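Local coordinates for probable starch synthase 4, chloroplastic/amyloplastic (Arabidopsis thaliana, PDB 6GNE), which is a probable starch synthase built as a two-domain GT-B glycosyltransferase, with adenosine-5'-diphosphate and glycan ligands bound in the model, at residues 230-236 with 418-423; 260-264 with 399-404; 407-412 with 472-477. The contacts are given in a common frame with arbitrary orientation. Numbering follows the deposited sequence.

Contact 1. Residues 230-236 with 418-423; sequences SPTYAQE and TGGLND
Two helix starts meet here, and polar contacts hold them together. Helix 231-236 and the weakly bonded helix 419-423 pass with axes 7.5 Å apart and N-to-C directions 139° apart; the backbones are closest at Tyr233 and Gly419, whose CA atoms lie 4.3 Å apart. Gly419, at phi 48° and psi -131°, suits this approach: a CB would sit 3.5 Å from Glu236 OE1, and its positive phi is easiest without a side chain.

Ser230, chi1 p, is the N-cap of its helix: Tyr233 N donates to Ser230 OG at 3.1 Å, and this OG is also hydrogen-bonded to Pro398 O.

Asp423, chi1 m, serves Thr232 with both oxygens: Thr232 N donates to Asp423 OD2 at 2.9 Å and Thr232 OG1 to Asp423 OD1 at 2.7 Å, so one carboxylate meets an amide of the first helical turn, which lacks a helix carbonyl one turn earlier, and a hydroxyl together. Asn422 ND2 adds a weak bond to Thr232 OG1 at 3.4 Å. Glu236, chi1 m and chi2 t, is long enough to take Gly419 N on OE2 at 3.0 Å.

One water bridges, 2.5 Å from Glu236 OE1 and 2.8 Å from Thr418 OG1.

The contact joins the two family regions of the GT-B chain: Tyr233 packs on Thr228 of strand 225-228, while helix 419-424 follows strand 412-416.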
loop_
_atom_site.group_PDB
_atom_site.type_symbol
_atom_site.label_atom_id
_atom_site.label_comp_id
_atom_site.label_asym_id
_atom_site.label_seq_id
_atom_site.Cartn_x
_atom_site.Cartn_y
_atom_site.Cartn_z
ATOM N N SER A 230 2.435 -10.598 -0.251
ATOM C CA SER A 230 2.696 -11.540 0.856
ATOM C C SER A 230 2.646 -12.982 0.390
ATOM O O SER A 230 1.897 -13.292 -0.510
ATOM C CB SER A 230 1.691 -11.348 2.007
ATOM O OG SER A 230 0.391 -11.778 1.627
ATOM N N PRO A 231 3.433 -13.869 1.005
ATOM C CA PRO A 231 3.347 -15.307 0.623
ATOM C C PRO A 231 1.913 -15.915 0.705
ATOM O O PRO A 231 1.486 -16.629 -0.216
ATOM C CB PRO A 231 4.275 -16.007 1.636
ATOM C CG PRO A 231 5.193 -14.948 2.155
ATOM C CD PRO A 231 4.505 -13.618 1.993
ATOM N N THR A 232 1.179 -15.619 1.777
ATOM C CA THR A 232 -0.180 -16.159 1.944
ATOM C C THR A 232 -1.148 -15.629 0.873
ATOM O O THR A 232 -1.895 -16.408 0.268
ATOM C CB THR A 232 -0.733 -15.899 3.367
ATOM O OG1 THR A 232 0.074 -16.588 4.334
ATOM C CG2 THR A 232 -2.194 -16.362 3.502
ATOM N N TYR A 233 -1.112 -14.323 0.618
ATOM C CA TYR A 233 -1.929 -13.771 -0.470
ATOM C C TYR A 233 -1.604 -14.422 -1.832
ATOM O O TYR A 233 -2.510 -14.733 -2.584
ATOM C CB TYR A 233 -1.762 -12.268 -0.570
ATOM C CG TYR A 233 -2.697 -11.606 -1.540
ATOM C CD1 TYR A 233 -4.078 -11.722 -1.406
ATOM C CD2 TYR A 233 -2.208 -10.826 -2.575
ATOM C CE1 TYR A 233 -4.945 -11.075 -2.278
ATOM C CE2 TYR A 233 -3.059 -10.155 -3.448
ATOM C CZ TYR A 233 -4.422 -10.289 -3.303
ATOM O OH TYR A 233 -5.250 -9.645 -4.185
ATOM N N ALA A 234 -0.322 -14.654 -2.109
ATOM C CA ALA A 234 0.092 -15.367 -3.330
ATOM C C ALA A 234 -0.558 -16.730 -3.435
ATOM O O ALA A 234 -0.972 -17.138 -4.548
ATOM C CB ALA A 234 1.603 -15.493 -3.430
ATOM N N GLN A 235 -0.688 -17.434 -2.309
ATOM C CA GLN A 235 -1.386 -18.727 -2.328
ATOM C C GLN A 235 -2.886 -18.548 -2.575
ATOM O O GLN A 235 -3.474 -19.282 -3.342
ATOM C CB GLN A 235 -1.128 -19.525 -1.054
ATOM C CG GLN A 235 0.333 -19.969 -0.916
ATOM C CD GLN A 235 0.757 -21.022 -1.969
ATOM O OE1 GLN A 235 1.641 -20.777 -2.816
ATOM N NE2 GLN A 235 0.109 -22.183 -1.940
ATOM N N GLU A 236 -3.486 -17.553 -1.926
ATOM C CA GLU A 236 -4.933 -17.289 -2.059
ATOM C C GLU A 236 -5.342 -16.990 -3.491
ATOM O O GLU A 236 -6.345 -17.511 -3.950
ATOM C CB GLU A 236 -5.368 -16.137 -1.156
ATOM C CG GLU A 236 -5.361 -16.477 0.334
ATOM C CD GLU A 236 -5.484 -15.259 1.236
ATOM O OE1 GLU A 236 -5.356 -14.088 0.785
ATOM O OE2 GLU A 236 -5.699 -15.487 2.443
ATOM N N THR A 418 -5.835 -13.696 7.461
ATOM C CA THR A 418 -6.087 -13.665 6.059
ATOM C C THR A 418 -4.973 -12.894 5.389
ATOM O O THR A 418 -4.478 -11.909 5.925
ATOM C CB THR A 418 -7.475 -13.075 5.742
ATOM O OG1 THR A 418 -7.749 -13.271 4.359
ATOM C CG2 THR A 418 -7.535 -11.588 6.046
ATOM N N GLY A 419 -4.560 -13.386 4.228
ATOM C CA GLY A 419 -3.498 -12.735 3.427
ATOM C C GLY A 419 -2.273 -12.362 4.227
ATOM O O GLY A 419 -1.778 -13.147 4.992
ATOM N N GLY A 420 -1.811 -11.142 4.088
ATOM C CA GLY A 420 -0.602 -10.711 4.763
ATOM C C GLY A 420 -0.659 -10.708 6.264
ATOM O O GLY A 420 0.389 -10.812 6.927
ATOM N N LEU A 421 -1.866 -10.591 6.811
ATOM C CA LEU A 421 -2.053 -10.534 8.254
ATOM C C LEU A 421 -1.675 -11.881 8.828
ATOM O O LEU A 421 -1.096 -11.973 9.895
ATOM C CB LEU A 421 -3.512 -10.150 8.605
ATOM C CG LEU A 421 -3.969 -8.798 8.057
ATOM C CD1 LEU A 421 -5.436 -8.556 8.303
ATOM C CD2 LEU A 421 -3.156 -7.658 8.662
ATOM N N ASN A 422 -1.954 -12.921 8.077
ATOM C CA ASN A 422 -1.563 -14.277 8.446
ATOM C C ASN A 422 -0.039 -14.518 8.487
ATOM O O ASN A 422 0.426 -15.425 9.140
ATOM C CB ASN A 422 -2.221 -15.210 7.432
ATOM C CG ASN A 422 -2.258 -16.615 7.888
ATOM O OD1 ASN A 422 -2.806 -16.933 8.951
ATOM N ND2 ASN A 422 -1.675 -17.485 7.069
ATOM N N ASP A 423 0.707 -13.704 7.766
ATOM C CA ASP A 423 2.166 -13.723 7.704
ATOM C C ASP A 423 2.853 -12.747 8.641
ATOM O O ASP A 423 4.075 -12.849 8.784
ATOM C CB ASP A 423 2.638 -13.379 6.277
ATOM C CG ASP A 423 2.200 -14.407 5.241
ATOM O OD1 ASP A 423 2.217 -15.591 5.537
ATOM O OD2 ASP A 423 1.859 -14.045 4.119
HETATM O O HOH W 1 -6.527 -12.220 2.027
#

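Contact 2. Residues 260-264 with 399-404; sequences ILNGI and CGLTQM. With AC1 (4,6-dideoxy-4-{[(1S,4R,5S,6S)-4,5,6-trihydroxy-3-(hydroxymethyl)cyclohex-2-en-1-yl]amino}-alpha-D-glucopyranose), chain C; ADP (adenosine-5'-diphosphate), chain F.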
loop_
_atom_site.group_PDB
_atom_site.type_symbol
_atom_site.label_atom_id
_atom_site.label_comp_id
_atom_site.label_asym_id
_atom_site.label_seq_id
_atom_site.Cartn_x
_atom_site.Cartn_y
_atom_site.Cartn_z
ATOM N N ILE A 260 6.002 -11.750 -1.728
ATOM C CA ILE A 260 7.042 -11.235 -0.839
ATOM C C ILE A 260 6.394 -10.219 0.096
ATOM O O ILE A 260 5.853 -9.195 -0.364
ATOM C CB ILE A 260 8.162 -10.513 -1.618
ATOM C CG1 ILE A 260 8.929 -11.482 -2.517
ATOM C CG2 ILE A 260 9.137 -9.830 -0.661
ATOM C CD1 ILE A 260 9.823 -10.770 -3.538
ATOM N N LEU A 261 6.500 -10.494 1.394
ATOM C CA LEU A 261 5.899 -9.651 2.429
ATOM C C LEU A 261 6.512 -8.266 2.399
ATOM O O LEU A 261 7.732 -8.135 2.505
ATOM C CB LEU A 261 6.088 -10.267 3.823
ATOM C CG LEU A 261 5.257 -9.671 4.967
ATOM C CD1 LEU A 261 3.737 -9.806 4.764
ATOM C CD2 LEU A 261 5.708 -10.322 6.271
ATOM N N ASN A 262 5.670 -7.243 2.229
ATOM C CA ASN A 262 6.140 -5.855 2.313
ATOM C C ASN A 262 6.859 -5.617 3.671
ATOM O O ASN A 262 6.476 -6.192 4.707
ATOM C CB ASN A 262 4.982 -4.860 2.234
ATOM C CG ASN A 262 4.294 -4.818 0.891
ATOM O OD1 ASN A 262 3.120 -4.430 0.824
ATOM N ND2 ASN A 262 5.015 -5.125 -0.188
ATOM N N GLY A 263 7.919 -4.820 3.651
ATOM C CA GLY A 263 8.347 -4.105 4.842
ATOM C C GLY A 263 7.665 -2.745 4.958
ATOM O O GLY A 263 6.771 -2.400 4.182
ATOM N N ILE A 264 8.083 -1.992 5.971
ATOM C CA ILE A 264 7.753 -0.570 6.126
ATOM C C ILE A 264 9.056 0.198 6.283
ATOM O O ILE A 264 10.098 -0.355 6.711
ATOM C CB ILE A 264 6.822 -0.279 7.336
ATOM C CG1 ILE A 264 7.458 -0.682 8.665
ATOM C CG2 ILE A 264 5.493 -1.010 7.181
ATOM C CD1 ILE A 264 6.671 -0.226 9.871
ATOM N N CYS A 399 -1.497 -7.449 1.797
ATOM C CA CYS A 399 -0.459 -7.375 2.805
ATOM C C CYS A 399 -0.939 -6.661 4.069
ATOM O O CYS A 399 -1.042 -7.262 5.136
ATOM C CB CYS A 399 0.788 -6.715 2.282
ATOM S SG CYS A 399 2.130 -6.692 3.508
ATOM N N GLY A 400 -1.211 -5.376 3.943
ATOM C CA GLY A 400 -1.468 -4.531 5.087
ATOM C C GLY A 400 -0.158 -4.066 5.709
ATOM O O GLY A 400 0.760 -4.855 5.961
ATOM N N LEU A 401 -0.079 -2.764 5.925
ATOM C CA LEU A 401 1.057 -2.117 6.550
ATOM C C LEU A 401 0.736 -1.586 7.947
ATOM O O LEU A 401 1.637 -1.464 8.803
ATOM C CB LEU A 401 1.517 -0.969 5.667
ATOM C CG LEU A 401 1.876 -1.309 4.226
ATOM C CD1 LEU A 401 2.396 -0.054 3.535
ATOM C CD2 LEU A 401 2.915 -2.407 4.143
ATOM N N THR A 402 -0.539 -1.272 8.191
ATOM C CA THR A 402 -0.923 -0.627 9.438
ATOM C C THR A 402 -0.634 -1.490 10.679
ATOM O O THR A 402 -0.281 -0.962 11.735
ATOM C CB THR A 402 -2.383 -0.252 9.408
ATOM O OG1 THR A 402 -3.171 -1.439 9.218
ATOM C CG2 THR A 402 -2.661 0.801 8.296
ATOM N N GLN A 403 -0.755 -2.807 10.537
ATOM C CA GLN A 403 -0.395 -3.708 11.632
ATOM C C GLN A 403 1.114 -3.685 11.933
ATOM O O GLN A 403 1.525 -3.840 13.076
ATOM C CB GLN A 403 -0.868 -5.152 11.365
ATOM C CG GLN A 403 0.014 -6.061 10.481
ATOM C CD GLN A 403 -0.219 -5.868 8.999
ATOM O OE1 GLN A 403 -0.828 -4.872 8.557
ATOM N NE2 GLN A 403 0.247 -6.831 8.210
ATOM N N MET A 404 1.931 -3.497 10.899
ATOM C CA MET A 404 3.366 -3.392 11.072
ATOM C C MET A 404 3.723 -2.054 11.737
ATOM O O MET A 404 4.526 -2.027 12.690
ATOM C CB MET A 404 4.088 -3.533 9.743
ATOM C CG MET A 404 3.815 -4.854 9.031
ATOM S SD MET A 404 4.775 -5.090 7.538
ATOM C CE MET A 404 3.941 -6.457 6.774
HETATM C C1 AC1 C . -4.907 1.272 -4.988
HETATM O O2 AC1 C . -4.198 -0.451 -6.541
HETATM C C2 AC1 C . -3.997 0.061 -5.213
HETATM C C4A AC1 C . -1.321 -3.748 0.496
HETATM C C3 AC1 C . -4.203 -1.009 -4.129
HETATM O O3 AC1 C . -3.270 -2.060 -4.392
HETATM C C4 AC1 C . -4.008 -0.389 -2.742
HETATM N N4A AC1 C . -4.105 -1.342 -1.621
HETATM C C5 AC1 C . -5.037 0.740 -2.637
HETATM O O5 AC1 C . -4.770 1.723 -3.640
HETATM C C6 AC1 C . -4.987 1.484 -1.314
HETATM C C1B AC1 C . -3.204 -2.486 -1.421
HETATM C C2B AC1 C . -3.694 -3.501 -0.358
HETATM O O2B AC1 C . -5.050 -3.273 0.072
HETATM C C3B AC1 C . -2.791 -3.622 0.866
HETATM O O3B AC1 C . -3.133 -4.849 1.503
HETATM O O4 AC1 C . -0.540 -3.759 1.692
HETATM C C5B AC1 C . -0.891 -2.657 -0.438
HETATM C C7B AC1 C . -1.761 -2.053 -1.254
HETATM C C6B AC1 C . 0.567 -2.268 -0.509
HETATM O O6B AC1 C . 1.363 -3.367 -0.970
HETATM P PB ADP F . -4.400 -0.117 1.916
HETATM O O1B ADP F . -3.270 -0.132 0.930
HETATM O O2B ADP F . -4.972 1.227 2.261
HETATM O O3B ADP F . -5.484 -1.089 1.510
HETATM P PA ADP F . -2.263 -0.661 3.776
HETATM O O1A ADP F . -2.274 -1.130 5.202
HETATM O O2A ADP F . -1.384 -1.461 2.850
HETATM O O3A ADP F . -3.804 -0.658 3.308
HETATM O "O5'" ADP F . -1.799 0.873 3.668
HETATM C "C5'" ADP F . -2.470 1.924 4.365
HETATM C "C4'" ADP F . -1.617 3.188 4.574
HETATM O "O4'" ADP F . -2.450 4.355 4.495
HETATM C "C3'" ADP F . -0.993 3.272 5.951
HETATM O "O3'" ADP F . 0.172 4.075 5.872
HETATM C "C2'" ADP F . -2.029 4.002 6.766
HETATM O "O2'" ADP F . -1.482 4.651 7.901
HETATM C "C1'" ADP F . -2.524 5.002 5.764
HETATM N N9 ADP F . -3.924 5.428 5.983
HETATM C C8 ADP F . -5.036 4.750 5.673
HETATM N N7 ADP F . -6.134 5.479 5.973
HETATM C C5 ADP F . -5.728 6.652 6.484
HETATM C C6 ADP F . -6.372 7.892 7.021
HETATM N N6 ADP F . -7.724 7.993 7.068
HETATM N N1 ADP F . -5.550 8.888 7.456
HETATM C C2 ADP F . -4.199 8.753 7.418
HETATM N N3 ADP F . -3.571 7.660 6.955
HETATM C C4 ADP F . -4.267 6.604 6.489
#
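Side-chain shape lets loop 260-264 lie against the turn into helix 402-408, with no hydrogen bond between them. Leu261, chi1 t and chi2 p, starts sideways but swings its tip inward, so that CD1 lies 3.7 Å from Cys399 SG and 3.9 Å from Met404 CE. Met404 is nearly extended (m, t, t); this unbranched reach carries its CE to 3.3 Å from Asn262 O, while its CB packs 3.9 Å from Ile264 CG2. Leu401, in the mt rotamer, puts CD2 at 3.7 Å from Asn262 CB and 4.2 Å from Ile264 CG2. Ile264, chi1 p, thus meets both Leu401 and Met404 through CG2.

Asn262, chi1 m, combines two roles: its CB packs on Leu401, and its OD1 accepts from AC1 O6B at 2.7 Å. Gly400, at phi 82° and psi 130°, has a backbone that calls for glycine, and a CB would also clash with Gln403 OE1. The turn presents successive amides to the ligands: Cys399 N to AC1 O3B at 3.1 Å, Gly400 N to AC1 O4 at 2.9 Å, and Leu401 N to ADP O1A at 2.8 Å.

Loop and turn thus line the ADP and glycan pockets of this GT-B protein, with Asp30 and Glu397. The chemistry is therefore divided: apolar packing joins the segments, while backbone amides and one carboxamide face the ligands.

Contact 3. Residues 407-412 with 472-477; sequences MRYGSI and LVEKVM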
loop_
_atom_site.group_PDB
_atom_site.type_symbol
_atom_site.label_atom_id
_atom_site.label_comp_id
_atom_site.label_asym_id
_atom_site.label_seq_id
_atom_site.Cartn_x
_atom_site.Cartn_y
_atom_site.Cartn_z
ATOM N N MET A 407 2.669 -2.166 15.484
ATOM C CA MET A 407 3.637 -2.886 16.311
ATOM C C MET A 407 4.968 -2.125 16.483
ATOM O O MET A 407 5.592 -2.151 17.543
ATOM C CB MET A 407 3.901 -4.263 15.724
ATOM C CG MET A 407 2.741 -5.209 15.943
ATOM S SD MET A 407 3.087 -6.901 15.506
ATOM C CE MET A 407 2.995 -6.820 13.723
ATOM N N ARG A 408 5.375 -1.420 15.438
ATOM C CA ARG A 408 6.550 -0.573 15.500
ATOM C C ARG A 408 6.386 0.508 16.570
ATOM O O ARG A 408 7.355 0.853 17.223
ATOM C CB ARG A 408 6.811 0.034 14.111
ATOM C CG ARG A 408 7.921 1.061 13.979
ATOM C CD ARG A 408 9.274 0.442 14.221
ATOM N NE ARG A 408 10.332 1.329 13.742
ATOM C CZ ARG A 408 11.580 1.394 14.215
ATOM N NH1 ARG A 408 11.972 0.619 15.204
ATOM N NH2 ARG A 408 12.453 2.236 13.660
ATOM N N TYR A 409 5.165 1.012 16.739
ATOM C CA TYR A 409 4.823 2.032 17.743
ATOM C C TYR A 409 4.257 1.418 19.040
ATOM O O TYR A 409 3.678 2.120 19.872
ATOM C CB TYR A 409 3.834 3.060 17.132
ATOM C CG TYR A 409 4.497 4.033 16.191
ATOM C CD1 TYR A 409 5.018 3.617 14.983
ATOM C CD2 TYR A 409 4.641 5.382 16.520
ATOM C CE1 TYR A 409 5.651 4.515 14.119
ATOM C CE2 TYR A 409 5.283 6.291 15.662
ATOM C CZ TYR A 409 5.784 5.844 14.470
ATOM O OH TYR A 409 6.405 6.690 13.606
ATOM N N GLY A 410 4.433 0.115 19.212
ATOM C CA GLY A 410 4.046 -0.577 20.424
ATOM C C GLY A 410 2.568 -0.897 20.610
ATOM O O GLY A 410 2.201 -1.374 21.695
ATOM N N SER A 411 1.731 -0.628 19.595
ATOM C CA SER A 411 0.299 -0.910 19.680
ATOM C C SER A 411 0.071 -2.345 19.200
ATOM O O SER A 411 0.525 -2.710 18.112
ATOM C CB SER A 411 -0.497 0.103 18.844
ATOM O OG SER A 411 -1.908 -0.037 18.976
ATOM N N ILE A 412 -0.628 -3.141 19.997
ATOM C CA ILE A 412 -0.759 -4.591 19.754
ATOM C C ILE A 412 -1.936 -4.932 18.863
ATOM O O ILE A 412 -3.046 -4.542 19.161
ATOM C CB ILE A 412 -0.902 -5.350 21.070
ATOM C CG1 ILE A 412 0.313 -5.048 21.977
ATOM C CG2 ILE A 412 -1.042 -6.844 20.823
ATOM C CD1 ILE A 412 1.678 -5.303 21.338
ATOM N N LEU A 472 5.179 -7.667 26.377
ATOM C CA LEU A 472 4.628 -7.909 25.064
ATOM C C LEU A 472 4.849 -6.682 24.161
ATOM O O LEU A 472 5.249 -6.849 22.984
ATOM C CB LEU A 472 3.130 -8.273 25.149
ATOM C CG LEU A 472 2.434 -8.568 23.818
ATOM C CD1 LEU A 472 3.108 -9.702 23.036
ATOM C CD2 LEU A 472 0.982 -8.927 24.089
ATOM N N VAL A 473 4.620 -5.475 24.713
ATOM C CA VAL A 473 4.885 -4.220 24.011
ATOM C C VAL A 473 6.368 -4.115 23.632
ATOM O O VAL A 473 6.694 -3.873 22.458
ATOM C CB VAL A 473 4.476 -2.983 24.844
ATOM C CG1 VAL A 473 4.906 -1.696 24.162
ATOM C CG2 VAL A 473 2.972 -2.926 25.064
ATOM N N GLU A 474 7.251 -4.313 24.610
ATOM C CA GLU A 474 8.711 -4.305 24.368
ATOM C C GLU A 474 9.154 -5.260 23.251
ATOM O O GLU A 474 9.943 -4.909 22.348
ATOM C CB GLU A 474 9.460 -4.628 25.656
ATOM C CG GLU A 474 9.397 -3.440 26.602
ATOM C CD GLU A 474 9.771 -3.736 28.027
ATOM O OE1 GLU A 474 9.943 -2.753 28.793
ATOM O OE2 GLU A 474 9.877 -4.938 28.368
ATOM N N LYS A 475 8.603 -6.459 23.307
ATOM C CA LYS A 475 8.980 -7.506 22.377
ATOM C C LYS A 475 8.585 -7.161 20.955
ATOM O O LYS A 475 9.368 -7.341 20.023
ATOM C CB LYS A 475 8.319 -8.823 22.795
ATOM C CG LYS A 475 8.613 -9.984 21.881
ATOM C CD LYS A 475 7.842 -11.188 22.336
ATOM C CE LYS A 475 7.696 -12.181 21.204
ATOM N NZ LYS A 475 6.640 -13.131 21.621
ATOM N N VAL A 476 7.360 -6.694 20.811
ATOM C CA VAL A 476 6.759 -6.353 19.530
ATOM C C VAL A 476 7.464 -5.150 18.895
ATOM O O VAL A 476 7.677 -5.094 17.681
ATOM C CB VAL A 476 5.235 -6.126 19.796
ATOM C CG1 VAL A 476 4.562 -5.291 18.777
ATOM C CG2 VAL A 476 4.537 -7.463 19.871
ATOM N N MET A 477 7.847 -4.195 19.741
ATOM C CA MET A 477 8.628 -3.033 19.305
ATOM C C MET A 477 10.059 -3.378 18.831
ATOM O O MET A 477 10.638 -2.586 18.111
ATOM C CB MET A 477 8.665 -1.968 20.396
ATOM C CG MET A 477 7.336 -1.243 20.565
ATOM S SD MET A 477 7.381 0.191 21.686
ATOM C CE MET A 477 8.392 1.239 20.624
HETATM O O HOH W 2 9.995 0.044 17.743
#
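Helix 466-477 lays its last turns against the end of helix 402-408 and the start of strand 412-416. Leu472, chi1 t and chi2 p, turns its tip inward, and its CG comes 4.2 Å from Ile412 CD1. Val473 follows; its CG1 lies 3.7 Å from Gly410 O. Glu474 and Lys475 occupy a different side of the helix, where charge is tolerated; Lys475 NZ bonds to the carbonyls of Thr435 and Gln438. With compact Val476 the helix returns to the interface: its CG1 sits 3.3 Å from Met407 CB and 3.9 Å from Ile412 CD1. Met477, flexible and unbranched, curls around the helix end opposite, with its CG 3.4 Å from Gly410 CA and 3.6 Å from Met407 O, and its CE 3.6 Å from Arg408 O. Gly410 permits this closeness, since a CB there would clash with Met477 SD.

No direct hydrogen bond crosses, but one water donates to Arg408 O at 2.8 Å and to Met477 O at 2.7 Å. The guanidinium of Arg408 also bonds to the carbonyls of Thr266 and Trp269.

Gly410, with positive phi, is the C' residue of a Schellman motif: Gly410 N bonds to Met407 O at 3.0 Å and Ser411 N to Ala406 O. The motif turns helix 402-408 into strand 412-416, a helix-to-strand connection within the parallel Rossmann-like sheet of a GT-B domain.

How the contacts relate
Contacts 2 and 3 are buried and share helix 402-408, one at its start beside the ligands, the other at its Schellman end; they touch where Ile264 CD1 lies 4.3 Å from Arg408 CB. Contact 1 is only partly buried, and its hydrogen bonds and water differ from the largely apolar packing of the other two. It adjoins contact 2 through Leu261, which packs against Ser230 and Pro231, and through Leu421 on Gln403. Contacts 1 and 3 do not touch, their nearest atoms about 8 Å apart. Contact 2 alone bonds ADP and AC1; contact 3, whose centre is about 21 Å from the centre of the chain, is structural packing.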